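Local coordinates for protein endo-beta-1,4-glucanase (Ampullaria crossean, PDB 5XBU) that probably hydrolyses internal beta-1,4-glucosidic bonds of cellulose, as a secreted endoglucanase of glycoside hydrolase family 45, at residues P23-T28 against P158-E163; H14-F19 against G136-F141; F49-Q54 against Q172-Q177; G79-L84 against V105-N110. One frame throughout, in Å; residues are numbered along the deposited sequence. Where two conformers were deposited one is given.

Contact 1. Residues P23-T28 against P158-E163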
loop_
_atom_site.group_PDB
_atom_site.type_symbol
_atom_site.label_atom_id
_atom_site.label_comp_id
_atom_site.label_asym_id
_atom_site.label_seq_id
_atom_site.Cartn_x
_atom_site.Cartn_y
_atom_site.Cartn_z
ATOM N N PRO A 23 9.824 3.611 9.738
ATOM C CA PRO A 23 8.761 4.469 9.227
ATOM C C PRO A 23 7.413 3.763 9.308
ATOM O O PRO A 23 7.303 2.560 9.067
ATOM C CB PRO A 23 9.159 4.676 7.767
ATOM C CG PRO A 23 9.846 3.389 7.403
ATOM C CD PRO A 23 10.645 3.033 8.656
ATOM N N CYS A 24 6.386 4.546 9.623
ATOM C CA CYS A 24 5.035 4.035 9.614
ATOM C C CYS A 24 4.299 4.369 8.324
ATOM O O CYS A 24 4.648 5.299 7.597
ATOM C CB CYS A 24 4.272 4.549 10.822
ATOM S SG CYS A 24 5.109 4.015 12.335
ATOM N N ALA A 25 3.249 3.603 8.082
ATOM C CA ALA A 25 2.325 3.824 6.994
ATOM C C ALA A 25 0.915 3.703 7.532
ATOM O O ALA A 25 0.651 2.931 8.467
ATOM C CB ALA A 25 2.509 2.812 5.875
ATOM N N SER A 26 0.011 4.458 6.927
ATOM C CA SER A 26 -1.407 4.195 7.083
ATOM C C SER A 26 -1.858 3.169 6.054
ATOM O O SER A 26 -1.194 2.938 5.034
ATOM C CB SER A 26 -2.204 5.491 6.972
ATOM O OG SER A 26 -1.766 6.310 5.896
ATOM N N THR A 27 -2.996 2.534 6.350
ATOM C CA THR A 27 -3.600 1.577 5.452
ATOM C C THR A 27 -5.103 1.801 5.398
ATOM O O THR A 27 -5.721 2.257 6.354
ATOM C CB THR A 27 -3.294 0.106 5.836
ATOM O OG1 THR A 27 -4.035 -0.282 6.999
ATOM C CG2 THR A 27 -1.829 -0.185 6.047
ATOM N N THR A 28 -5.686 1.425 4.256
ATOM C CA THR A 28 -7.126 1.293 4.067
ATOM C C THR A 28 -7.353 0.021 3.256
ATOM O O THR A 28 -6.401 -0.678 2.885
ATOM C CB THR A 28 -7.751 2.531 3.393
ATOM O OG1 THR A 28 -7.039 2.859 2.200
ATOM C CG2 THR A 28 -7.792 3.753 4.305
ATOM N N PRO A 158 -5.354 -0.532 9.984
ATOM C CA PRO A 158 -4.331 -0.421 11.027
ATOM C C PRO A 158 -3.181 0.473 10.603
ATOM O O PRO A 158 -2.781 0.523 9.430
ATOM C CB PRO A 158 -3.837 -1.859 11.194
ATOM C CG PRO A 158 -4.102 -2.488 9.842
ATOM C CD PRO A 158 -5.399 -1.889 9.426
ATOM N N GLU A 159 -2.592 1.114 11.602
ATOM C CA GLU A 159 -1.262 1.706 11.500
ATOM C C GLU A 159 -0.224 0.593 11.451
ATOM O O GLU A 159 -0.318 -0.391 12.199
ATOM C CB GLU A 159 -1.034 2.568 12.756
ATOM C CG GLU A 159 0.278 3.322 12.797
ATOM C CD GLU A 159 0.411 4.085 14.118
ATOM O OE1 GLU A 159 0.493 5.337 14.097
ATOM O OE2 GLU A 159 0.441 3.414 15.175
ATOM N N VAL A 160 0.771 0.733 10.571
ATOM C CA VAL A 160 1.783 -0.300 10.416
ATOM C C VAL A 160 3.154 0.355 10.318
ATOM O O VAL A 160 3.277 1.526 9.955
ATOM C CB VAL A 160 1.536 -1.168 9.156
ATOM C CG1 VAL A 160 0.147 -1.825 9.219
ATOM C CG2 VAL A 160 1.637 -0.317 7.877
ATOM N N THR A 161 4.192 -0.423 10.599
ATOM C CA THR A 161 5.510 -0.114 10.077
ATOM C C THR A 161 5.675 -0.809 8.727
ATOM O O THR A 161 5.051 -1.844 8.473
ATOM C CB THR A 161 6.643 -0.493 11.031
ATOM O OG1 THR A 161 6.618 -1.893 11.317
ATOM C CG2 THR A 161 6.563 0.324 12.327
ATOM N N TRP A 162 6.488 -0.211 7.844
ATOM C CA TRP A 162 6.592 -0.725 6.487
ATOM C C TRP A 162 8.049 -0.829 6.066
ATOM O O TRP A 162 8.897 -0.006 6.439
ATOM C CB TRP A 162 5.791 0.145 5.487
ATOM C CG TRP A 162 6.502 1.390 5.002
ATOM C CD1 TRP A 162 6.638 2.617 5.604
ATOM C CD2 TRP A 162 7.194 1.503 3.746
ATOM N NE1 TRP A 162 7.376 3.452 4.821
ATOM C CE2 TRP A 162 7.734 2.792 3.680
ATOM C CE3 TRP A 162 7.407 0.625 2.675
ATOM C CZ2 TRP A 162 8.448 3.237 2.582
ATOM C CZ3 TRP A 162 8.097 1.060 1.594
ATOM C CH2 TRP A 162 8.625 2.362 1.558
ATOM N N GLU A 163 8.345 -1.849 5.262
ATOM C CA GLU A 163 9.641 -1.917 4.600
ATOM C C GLU A 163 9.502 -2.710 3.326
ATOM O O GLU A 163 8.641 -3.580 3.212
ATOM C CB GLU A 163 10.749 -2.567 5.435
ATOM C CG GLU A 163 10.384 -3.967 5.878
ATOM C CD GLU A 163 11.506 -4.714 6.602
ATOM O OE1 GLU A 163 11.223 -5.751 7.235
ATOM O OE2 GLU A 163 12.661 -4.285 6.523
HETATM O O HOH W 1 -4.011 3.613 9.004
#

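Contact 2. Residues H14-F19 against G136-F141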
loop_
_atom_site.group_PDB
_atom_site.type_symbol
_atom_site.label_atom_id
_atom_site.label_comp_id
_atom_site.label_asym_id
_atom_site.label_seq_id
_atom_site.Cartn_x
_atom_site.Cartn_y
_atom_site.Cartn_z
ATOM N N HIS A 14 10.562 16.210 11.617
ATOM C CA HIS A 14 10.170 16.580 10.264
ATOM C C HIS A 14 8.723 16.234 9.980
ATOM O O HIS A 14 8.284 16.359 8.840
ATOM C CB HIS A 14 11.084 15.905 9.247
ATOM C CG HIS A 14 12.521 16.190 9.503
ATOM N ND1 HIS A 14 13.376 15.284 10.094
ATOM C CD2 HIS A 14 13.228 17.329 9.351
ATOM C CE1 HIS A 14 14.564 15.842 10.251
ATOM N NE2 HIS A 14 14.506 17.082 9.795
ATOM N N GLY A 15 7.985 15.777 10.998
ATOM C CA GLY A 15 6.590 15.444 10.867
ATOM C C GLY A 15 6.287 14.024 10.443
ATOM O O GLY A 15 5.115 13.678 10.322
ATOM N N VAL A 16 7.295 13.197 10.232
ATOM C CA VAL A 16 7.085 11.846 9.721
ATOM C C VAL A 16 6.845 10.916 10.911
ATOM O O VAL A 16 7.684 10.812 11.811
ATOM C CB VAL A 16 8.288 11.375 8.909
ATOM C CG1 VAL A 16 8.075 9.952 8.464
ATOM C CG2 VAL A 16 8.481 12.281 7.687
ATOM N N ARG A 17 5.722 10.207 10.899
ATOM C CA ARG A 17 5.431 9.280 11.983
ATOM C C ARG A 17 6.297 8.036 11.878
ATOM O O ARG A 17 6.399 7.415 10.807
ATOM C CB ARG A 17 3.945 8.935 11.999
ATOM C CG ARG A 17 3.108 10.083 12.538
ATOM C CD ARG A 17 1.645 9.714 12.589
ATOM N NE ARG A 17 0.802 10.806 13.059
ATOM C CZ ARG A 17 0.459 11.022 14.329
ATOM N NH1 ARG A 17 0.921 10.244 15.298
ATOM N NH2 ARG A 17 -0.347 12.022 14.599
ATOM N N ARG A 18 6.925 7.685 13.002
ATOM C CA ARG A 18 7.848 6.566 13.082
ATOM C C ARG A 18 7.582 5.772 14.346
ATOM O O ARG A 18 6.967 6.262 15.288
ATOM C CB ARG A 18 9.292 7.051 13.093
ATOM C CG ARG A 18 9.623 7.886 11.820
ATOM C CD ARG A 18 11.101 8.211 11.750
ATOM N NE ARG A 18 11.378 9.022 10.555
ATOM C CZ ARG A 18 11.539 8.574 9.303
ATOM N NH1 ARG A 18 11.478 7.277 9.024
ATOM N NH2 ARG A 18 11.752 9.450 8.314
ATOM N N PHE A 19 8.116 4.557 14.386
ATOM C CA PHE A 19 7.894 3.660 15.520
ATOM C C PHE A 19 9.180 2.892 15.720
ATOM O O PHE A 19 9.553 2.107 14.852
ATOM C CB PHE A 19 6.716 2.730 15.207
ATOM C CG PHE A 19 6.301 1.826 16.315
ATOM C CD1 PHE A 19 5.406 2.258 17.273
ATOM C CD2 PHE A 19 6.705 0.504 16.329
ATOM C CE1 PHE A 19 4.975 1.404 18.254
ATOM C CE2 PHE A 19 6.279 -0.352 17.286
ATOM C CZ PHE A 19 5.425 0.103 18.247
ATOM N N GLY A 136 -0.162 12.157 8.984
ATOM C CA GLY A 136 1.223 12.170 9.395
ATOM C C GLY A 136 2.073 11.027 8.896
ATOM O O GLY A 136 3.202 10.871 9.380
ATOM N N TYR A 137 1.605 10.274 7.898
ATOM C CA TYR A 137 2.373 9.140 7.389
ATOM C C TYR A 137 3.016 9.471 6.053
ATOM O O TYR A 137 2.399 10.099 5.185
ATOM C CB TYR A 137 1.485 7.887 7.237
ATOM C CG TYR A 137 0.875 7.502 8.558
ATOM C CD1 TYR A 137 1.624 6.823 9.493
ATOM C CD2 TYR A 137 -0.423 7.862 8.855
ATOM C CE1 TYR A 137 1.093 6.500 10.752
ATOM C CE2 TYR A 137 -0.974 7.544 10.114
ATOM C CZ TYR A 137 -0.209 6.857 11.029
ATOM O OH TYR A 137 -0.788 6.580 12.263
ATOM N N GLU A 138 4.243 8.994 5.878
ATOM C CA GLU A 138 4.992 9.249 4.638
ATOM C C GLU A 138 4.503 8.452 3.442
ATOM O O GLU A 138 4.942 8.729 2.320
ATOM C CB GLU A 138 6.481 8.996 4.820
ATOM C CG GLU A 138 6.835 7.554 5.020
ATOM C CD GLU A 138 8.311 7.257 5.003
ATOM O OE1 GLU A 138 9.135 8.209 5.046
ATOM O OE2 GLU A 138 8.655 6.056 4.902
ATOM N N VAL A 139 3.688 7.428 3.663
ATOM C CA VAL A 139 3.190 6.574 2.603
ATOM C C VAL A 139 1.900 5.948 3.102
ATOM O O VAL A 139 1.677 5.809 4.314
ATOM C CB VAL A 139 4.238 5.502 2.206
ATOM C CG1 VAL A 139 4.469 4.499 3.288
ATOM C CG2 VAL A 139 3.897 4.840 0.883
ATOM N N HIS A 140 1.047 5.582 2.149
ATOM C CA HIS A 140 -0.220 4.918 2.409
ATOM C C HIS A 140 -0.298 3.668 1.550
ATOM O O HIS A 140 0.057 3.705 0.372
ATOM C CB HIS A 140 -1.381 5.834 2.086
ATOM C CG HIS A 140 -2.690 5.264 2.470
ATOM N ND1 HIS A 140 -3.110 5.290 3.779
ATOM C CD2 HIS A 140 -3.628 4.609 1.743
ATOM C CE1 HIS A 140 -4.272 4.667 3.833
ATOM N NE2 HIS A 140 -4.617 4.250 2.621
ATOM N N PHE A 141 -0.824 2.585 2.108
ATOM C CA PHE A 141 -1.082 1.349 1.365
ATOM C C PHE A 141 -2.575 1.054 1.368
ATOM O O PHE A 141 -3.146 0.752 2.417
ATOM C CB PHE A 141 -0.266 0.175 1.900
ATOM C CG PHE A 141 1.200 0.396 1.731
ATOM C CD1 PHE A 141 1.791 0.280 0.467
ATOM C CD2 PHE A 141 2.009 0.793 2.801
ATOM C CE1 PHE A 141 3.130 0.546 0.280
ATOM C CE2 PHE A 141 3.354 1.041 2.606
ATOM C CZ PHE A 141 3.920 0.928 1.360
HETATM O O HOH W 2 5.341 7.815 8.234
#

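Contact 3. Residues F49-Q54 against Q172-Q177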
loop_
_atom_site.group_PDB
_atom_site.type_symbol
_atom_site.label_atom_id
_atom_site.label_comp_id
_atom_site.label_asym_id
_atom_site.label_seq_id
_atom_site.Cartn_x
_atom_site.Cartn_y
_atom_site.Cartn_z
ATOM N N PHE A 49 -6.063 -10.391 -13.619
ATOM C CA PHE A 49 -5.916 -11.804 -13.320
ATOM C C PHE A 49 -6.582 -12.102 -11.982
ATOM O O PHE A 49 -6.501 -11.284 -11.053
ATOM C CB PHE A 49 -4.445 -12.201 -13.223
ATOM C CG PHE A 49 -3.634 -11.948 -14.471
ATOM C CD1 PHE A 49 -3.972 -12.518 -15.673
ATOM C CD2 PHE A 49 -2.499 -11.164 -14.425
ATOM C CE1 PHE A 49 -3.226 -12.326 -16.821
ATOM C CE2 PHE A 49 -1.730 -10.956 -15.549
ATOM C CZ PHE A 49 -2.095 -11.531 -16.764
ATOM N N PRO A 50 -7.216 -13.267 -11.835
ATOM C CA PRO A 50 -7.836 -13.590 -10.545
ATOM C C PRO A 50 -6.893 -13.424 -9.370
ATOM O O PRO A 50 -7.321 -12.944 -8.309
ATOM C CB PRO A 50 -8.324 -15.037 -10.737
ATOM C CG PRO A 50 -8.715 -15.062 -12.215
ATOM C CD PRO A 50 -7.592 -14.240 -12.887
ATOM N N TRP A 51 -5.623 -13.820 -9.506
ATOM C CA TRP A 51 -4.721 -13.684 -8.366
ATOM C C TRP A 51 -4.620 -12.242 -7.883
ATOM O O TRP A 51 -4.366 -12.000 -6.693
ATOM C CB TRP A 51 -3.341 -14.267 -8.651
ATOM C CG TRP A 51 -2.565 -13.577 -9.752
ATOM C CD1 TRP A 51 -2.399 -14.017 -11.028
ATOM C CD2 TRP A 51 -1.813 -12.355 -9.649
ATOM N NE1 TRP A 51 -1.612 -13.143 -11.724
ATOM C CE2 TRP A 51 -1.242 -12.111 -10.900
ATOM C CE3 TRP A 51 -1.553 -11.467 -8.603
ATOM C CZ2 TRP A 51 -0.448 -10.993 -11.141
ATOM C CZ3 TRP A 51 -0.767 -10.352 -8.847
ATOM C CH2 TRP A 51 -0.222 -10.125 -10.116
ATOM N N ASN A 52 -4.767 -11.279 -8.788
ATOM C CA ASN A 52 -4.662 -9.862 -8.440
ATOM C C ASN A 52 -5.923 -9.314 -7.768
ATOM O O ASN A 52 -5.917 -8.188 -7.264
ATOM C CB ASN A 52 -4.265 -9.078 -9.699
ATOM C CG ASN A 52 -3.871 -7.667 -9.389
ATOM O OD1 ASN A 52 -3.184 -7.407 -8.401
ATOM N ND2 ASN A 52 -4.294 -6.737 -10.244
ATOM N N LEU A 53 -6.984 -10.109 -7.691
ATOM C CA LEU A 53 -8.135 -9.834 -6.845
ATOM C C LEU A 53 -8.107 -10.617 -5.543
ATOM O O LEU A 53 -8.808 -10.244 -4.599
ATOM C CB LEU A 53 -9.425 -10.194 -7.612
ATOM C CG LEU A 53 -9.690 -9.316 -8.824
ATOM C CD1 LEU A 53 -10.937 -9.781 -9.524
ATOM C CD2 LEU A 53 -9.804 -7.831 -8.441
ATOM N N GLN A 54 -7.322 -11.697 -5.480
ATOM C CA GLN A 54 -7.386 -12.666 -4.387
ATOM C C GLN A 54 -6.256 -12.546 -3.372
ATOM O O GLN A 54 -6.449 -12.913 -2.199
ATOM C CB GLN A 54 -7.326 -14.089 -4.957
ATOM C CG GLN A 54 -8.502 -14.472 -5.810
ATOM C CD GLN A 54 -8.213 -15.677 -6.681
ATOM O OE1 GLN A 54 -7.063 -16.033 -6.932
ATOM N NE2 GLN A 54 -9.277 -16.317 -7.159
ATOM N N GLN A 172 6.237 -13.257 -6.968
ATOM C CA GLN A 172 7.197 -12.924 -8.012
ATOM C C GLN A 172 6.810 -13.566 -9.341
ATOM O O GLN A 172 6.906 -12.938 -10.405
ATOM C CB GLN A 172 8.577 -13.376 -7.554
ATOM C CG GLN A 172 9.694 -12.951 -8.453
ATOM C CD GLN A 172 10.243 -11.593 -8.079
ATOM O OE1 GLN A 172 9.638 -10.846 -7.307
ATOM N NE2 GLN A 172 11.406 -11.272 -8.619
ATOM N N ALA A 173 6.346 -14.819 -9.294
ATOM C CA ALA A 173 5.894 -15.496 -10.502
ATOM C C ALA A 173 4.619 -14.873 -11.050
ATOM O O ALA A 173 4.465 -14.728 -12.268
ATOM C CB ALA A 173 5.720 -16.992 -10.237
ATOM N N ASN A 174 3.679 -14.519 -10.165
ATOM C CA ASN A 174 2.481 -13.812 -10.602
ATOM C C ASN A 174 2.851 -12.543 -11.358
ATOM O O ASN A 174 2.299 -12.245 -12.421
ATOM C CB ASN A 174 1.623 -13.404 -9.390
ATOM C CG ASN A 174 0.873 -14.546 -8.707
ATOM O OD1 ASN A 174 0.710 -14.502 -7.493
ATOM N ND2 ASN A 174 0.360 -15.509 -9.456
ATOM N N TYR A 175 3.776 -11.753 -10.795
ATOM C CA TYR A 175 4.089 -10.447 -11.366
ATOM C C TYR A 175 4.662 -10.568 -12.778
ATOM O O TYR A 175 4.503 -9.663 -13.600
ATOM C CB TYR A 175 5.055 -9.659 -10.451
ATOM C CG TYR A 175 5.195 -8.246 -10.967
ATOM C CD1 TYR A 175 4.097 -7.382 -10.976
ATOM C CD2 TYR A 175 6.376 -7.808 -11.558
ATOM C CE1 TYR A 175 4.161 -6.132 -11.572
ATOM C CE2 TYR A 175 6.466 -6.536 -12.135
ATOM C CZ TYR A 175 5.350 -5.733 -12.145
ATOM O OH TYR A 175 5.412 -4.497 -12.751
ATOM N N GLN A 176 5.328 -11.683 -13.067
ATOM C CA GLN A 176 5.918 -11.892 -14.386
ATOM C C GLN A 176 4.894 -11.815 -15.500
ATOM O O GLN A 176 5.249 -11.487 -16.635
ATOM C CB GLN A 176 6.699 -13.204 -14.399
ATOM C CG GLN A 176 7.956 -13.063 -13.565
ATOM C CD GLN A 176 8.589 -14.350 -13.117
ATOM O OE1 GLN A 176 8.071 -15.439 -13.338
ATOM N NE2 GLN A 176 9.743 -14.218 -12.473
ATOM N N GLN A 177 3.629 -12.101 -15.214
ATOM C CA GLN A 177 2.636 -11.976 -16.266
ATOM C C GLN A 177 1.974 -10.606 -16.341
ATOM O O GLN A 177 1.167 -10.388 -17.249
ATOM C CB GLN A 177 1.658 -13.139 -16.353
ATOM C CG GLN A 177 0.776 -13.173 -15.220
ATOM C CD GLN A 177 -0.276 -14.320 -15.227
ATOM O OE1 GLN A 177 -0.991 -14.528 -14.216
ATOM N NE2 GLN A 177 -0.389 -15.043 -16.352
#

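Contact 4. Residues G79-L84 against V105-N110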
loop_
_atom_site.group_PDB
_atom_site.type_symbol
_atom_site.label_atom_id
_atom_site.label_comp_id
_atom_site.label_asym_id
_atom_site.label_seq_id
_atom_site.Cartn_x
_atom_site.Cartn_y
_atom_site.Cartn_z
ATOM N N GLY A 79 5.368 -4.124 -8.767
ATOM C CA GLY A 79 5.994 -5.389 -8.513
ATOM C C GLY A 79 6.888 -5.445 -7.304
ATOM O O GLY A 79 7.383 -6.534 -6.968
ATOM N N LYS A 80 7.091 -4.332 -6.603
ATOM C CA LYS A 80 7.793 -4.389 -5.319
ATOM C C LYS A 80 6.888 -5.017 -4.283
ATOM O O LYS A 80 5.672 -4.958 -4.387
ATOM C CB LYS A 80 8.166 -2.977 -4.819
ATOM C CG LYS A 80 9.165 -2.229 -5.672
ATOM C CD LYS A 80 10.539 -2.859 -5.523
ATOM C CE LYS A 80 11.627 -1.962 -6.098
ATOM N NZ LYS A 80 11.853 -0.688 -5.302
ATOM N N CYS A 81 7.497 -5.608 -3.267
ATOM C CA CYS A 81 6.761 -6.107 -2.120
ATOM C C CYS A 81 7.135 -5.322 -0.870
ATOM O O CYS A 81 8.276 -4.876 -0.689
ATOM C CB CYS A 81 7.021 -7.598 -1.897
ATOM S SG CYS A 81 6.157 -8.604 -3.144
ATOM N N VAL A 82 6.139 -5.152 -0.009
ATOM C CA VAL A 82 6.291 -4.448 1.249
ATOM C C VAL A 82 5.768 -5.343 2.374
ATOM O O VAL A 82 4.700 -5.953 2.250
ATOM C CB VAL A 82 5.592 -3.069 1.254
ATOM C CG1 VAL A 82 6.288 -2.120 0.275
ATOM C CG2 VAL A 82 4.118 -3.139 1.008
ATOM N N ARG A 83 6.525 -5.420 3.461
ATOM C CA ARG A 83 6.062 -6.086 4.668
ATOM C C ARG A 83 5.462 -5.021 5.561
ATOM O O ARG A 83 6.110 -4.002 5.839
ATOM C CB ARG A 83 7.205 -6.785 5.395
ATOM C CG ARG A 83 6.737 -7.427 6.701
ATOM C CD ARG A 83 7.799 -8.224 7.412
ATOM N NE ARG A 83 8.219 -9.385 6.632
ATOM C CZ ARG A 83 9.435 -9.541 6.134
ATOM N NH1 ARG A 83 10.355 -8.608 6.338
ATOM N NH2 ARG A 83 9.733 -10.635 5.446
ATOM N N LEU A 84 4.220 -5.246 5.973
ATOM C CA LEU A 84 3.476 -4.338 6.822
ATOM C C LEU A 84 3.231 -5.011 8.168
ATOM O O LEU A 84 2.661 -6.108 8.219
ATOM C CB LEU A 84 2.161 -3.934 6.182
ATOM C CG LEU A 84 2.270 -3.378 4.754
ATOM C CD1 LEU A 84 0.923 -2.874 4.295
ATOM C CD2 LEU A 84 3.303 -2.255 4.681
ATOM N N VAL A 105 3.015 -9.516 3.964
ATOM C CA VAL A 105 3.691 -9.006 2.774
ATOM C C VAL A 105 2.670 -8.791 1.665
ATOM O O VAL A 105 1.892 -9.694 1.333
ATOM C CB VAL A 105 4.819 -9.950 2.328
ATOM C CG1 VAL A 105 5.459 -9.482 1.007
ATOM C CG2 VAL A 105 5.887 -10.113 3.408
ATOM N N PHE A 106 2.704 -7.602 1.062
ATOM C CA PHE A 106 1.828 -7.239 -0.040
ATOM C C PHE A 106 2.676 -6.870 -1.251
ATOM O O PHE A 106 3.722 -6.223 -1.117
ATOM C CB PHE A 106 0.953 -6.037 0.297
ATOM C CG PHE A 106 -0.005 -6.288 1.436
ATOM C CD1 PHE A 106 0.432 -6.179 2.742
ATOM C CD2 PHE A 106 -1.324 -6.644 1.198
ATOM C CE1 PHE A 106 -0.433 -6.429 3.804
ATOM C CE2 PHE A 106 -2.201 -6.901 2.247
ATOM C CZ PHE A 106 -1.735 -6.793 3.551
ATOM N N MET A 107 2.197 -7.201 -2.441
ATOM C CA MET A 107 2.849 -6.786 -3.680
ATOM C C MET A 107 2.140 -5.593 -4.297
ATOM O O MET A 107 0.908 -5.547 -4.367
ATOM C CB MET A 107 2.897 -7.956 -4.671
ATOM C CG MET A 107 3.709 -7.616 -5.931
ATOM S SD MET A 107 4.121 -9.071 -6.905
ATOM C CE MET A 107 2.499 -9.490 -7.574
ATOM N N VAL A 108 2.934 -4.626 -4.764
ATOM C CA VAL A 108 2.411 -3.455 -5.453
ATOM C C VAL A 108 1.929 -3.850 -6.843
ATOM O O VAL A 108 2.726 -4.248 -7.696
ATOM C CB VAL A 108 3.496 -2.375 -5.569
ATOM C CG1 VAL A 108 2.980 -1.207 -6.356
ATOM C CG2 VAL A 108 4.009 -1.980 -4.174
ATOM N N THR A 109 0.621 -3.706 -7.075
ATOM C CA THR A 109 0.037 -4.005 -8.383
ATOM C C THR A 109 -0.830 -2.879 -8.908
ATOM O O THR A 109 -1.343 -2.991 -10.029
ATOM C CB THR A 109 -0.767 -5.304 -8.370
ATOM O OG1 THR A 109 -1.902 -5.088 -7.540
ATOM C CG2 THR A 109 0.041 -6.478 -7.908
ATOM N N ASN A 110 -0.990 -1.788 -8.163
ATOM C CA ASN A 110 -1.883 -0.721 -8.563
ATOM C C ASN A 110 -1.422 0.543 -7.851
ATOM O O ASN A 110 -0.487 0.497 -7.053
ATOM C CB ASN A 110 -3.316 -1.160 -8.245
ATOM C CG ASN A 110 -4.384 -0.282 -8.852
ATOM O OD1 ASN A 110 -4.153 0.474 -9.792
ATOM N ND2 ASN A 110 -5.590 -0.392 -8.317
#

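Contact 1. Residues P23-T28 against P158-E163
Pro23 and Trp162 meet with their side chains at about a right angle: CG of the proline ring lies 3.6 Å from NE1 of the indole, and CB touches the same N-H corner. Trp162 NE1 is hydrogen-bonded to Glu138 OE2, so the proline packs against an indole already held by its polar end. The next residue on the same side, Ala25, brings its CB to CG2 of Val160 at 3.8 Å and lies obliquely beside the Trp162 ring. Val160 turns CG2 into the crowded position between its backbone N and carbonyl carbon (CG1 at chi1 -58°), which also sets this methyl near CG2 of Thr27. Thr27 contributes its hydroxyl: OG1 donates to Pro158 O at 2.9 Å, on an in-plane lone pair, and continues the pairing through a side chain. Between these ends Ala25 and Val160 exchange two backbone bonds, Ala25 N to Val160 O at 2.8 Å and Val160 N to Ala25 O at 3.0 Å. At the Pro23 end Trp162 N donates to Pro23 O. Cys24 turns away, tied to Cys9 by a disulfide. The segments 23-28 and 160-163 run at 113°, a strongly twisted antiparallel pair consistent with the double-psi beta-barrel of family 45.

Contact 2. Residues H14-F19 against G136-F141
Arg17 and Tyr137 join the short strand 17-19 of the mixed sheet to the loop that leads into strand 140-144, an arrangement consistent with the rim of a double-psi beta-barrel. The arginine sets CD over one face of the phenol ring, 4.0 Å from the Tyr137 ring centroid and 23° off the normal, a CH-pi contact displaced toward the CE1-CZ side. Its chain is extended from CG to NE, and the guanidinium plane stands 34° from the ring. Arg17 NH1 is hydrogen-bonded to Cys9 O and Tyr137 OH to Glu159 OE1, so the polar ends of both side chains are held by further partners. Gly136 passes close to the same arginine: its carbonyl O accepts from Arg17 N at 3.0 Å and lies 3.3 Å from both Arg17 CB and Arg17 CG, and its CA lies at the guanidinium edge, 3.9 Å from Arg17 NE. Strand 17-19 is antiparallel to strand 22-30, which in turn runs parallel to strand 140-144, and here the loop before the latter reaches across to strand 17-19, which also pairs with strand 10-11. One water bridges the backbones, donating to Arg17 O at 2.8 Å and accepting from Glu138 N at 2.9 Å. Next to it, Val16 CG1 packs 4.0 Å from Glu138 OE1, while the other carboxylate oxygen, OE2, accepts from Trp162 NE1.

Contact 3. Residues F49-Q54 against Q172-Q177
Trp51 and Asn174 are the closest backbone pair between the short helix 50-54 and helix 169-175, their CA atoms 7.5 Å apart, so the two backbones do not touch each other, and the rings of 49-54 reach across to side chains and carbonyls of 172-177. The indole is the central surface. Asn174 CB sits over the middle of its six-membered ring, 3.4 Å from the Trp51 centroid, and the asparagine amide lies stacked on the indole with the two planes 9° apart. ND2 rests above the pyrrole part, near CG and CD1, whereas OD1 accepts from Lys55. The opposite face is backed by CB of Asn52. At the indole edge, Gln177 OE1 receives the N-H of Trp51 NE1 at 2.9 Å, in its own carbonyl plane, on a lone pair, and near the ring plane of the tryptophan; the N-H...O angle is 146°. The same amide is shared with Phe49. Ring and amide stack with their planes 14° apart, Gln177 OE1 standing 3.6 Å above the centre of the Phe49 ring, and Gln177 CG comes to 3.4 Å from Phe49 CE2. With its chain extended beyond CG, the glutamine spans both aromatic residues. Two amides thus serve as flat surfaces as well as polar groups: stacking on both rings and a single in-plane N-H bond probably restrict the rotation of Trp51 and Gln177 in this contact near the surface.

Contact 4. Residues G79-L84 against V105-N110
Leu84 CD1 touches Phe106 CD1 at 3.7 Å, the two side chains crossing at about a right angle on the face that also carries Val82. On the other face Cys81 SG lies 3.7 Å from Met107 CB, and Cys81 CB meets Val105 CG1. The methionine has CG anti to the backbone N (chi1 -174°), which carries that carbon along to Lys80 O as well. Farther along this face Val105 CG2 lies near Arg83 NE, 4.0 Å away and obliquely placed against the guanidinium, whose NH1 forms a salt bridge with Glu163. Backbone bonds hold these residues opposite one another: Val82 and Phe106 exchange two, Val82 N to Phe106 O at 2.9 Å and Phe106 N to Val82 O at 2.8 Å. Past them, Val108 N reaches Lys80 O at 2.8 Å in a nearly straight bond, with an N-H...O angle of 177°, and Gly79 N returns a bond to Val108 O. Outside this pair, Cys81 is fixed by its disulfide to Cys167. Phe106 also meets the ring of His56, and Val82 and Leu84 pack on Phe141 of strand 140-144 and on Trp162 of the adjoining strand 160-165. Buried aliphatic and aromatic groups on the face of Val82 and Phe106, between antiparallel segments with axes 148° apart, are consistent with the interior of the double-psi beta-barrel expected for this family.

Contacts 1 and 4 are the buried pair, both built on antiparallel strands of one sheet, and they adjoin through strands 160-165 and 81-86, where Trp162 packs on Leu84 and Val82. Contact 2 is only partly buried and lies beside contact 1; Glu159 and Tyr137 join the two, as do Ser26 and His140. Contact 3 is at the surface, on the opposite side of the chain's centre from contacts 1 and 2, with its centre about 23 Å from that of contact 1, yet it touches contact 4 through Trp51 and Met107. Backbone bonding dominates the core contacts, a CH-pi contact, one backbone bond and a bridging water hold contact 2, and stacked amides and rings carry contact 3.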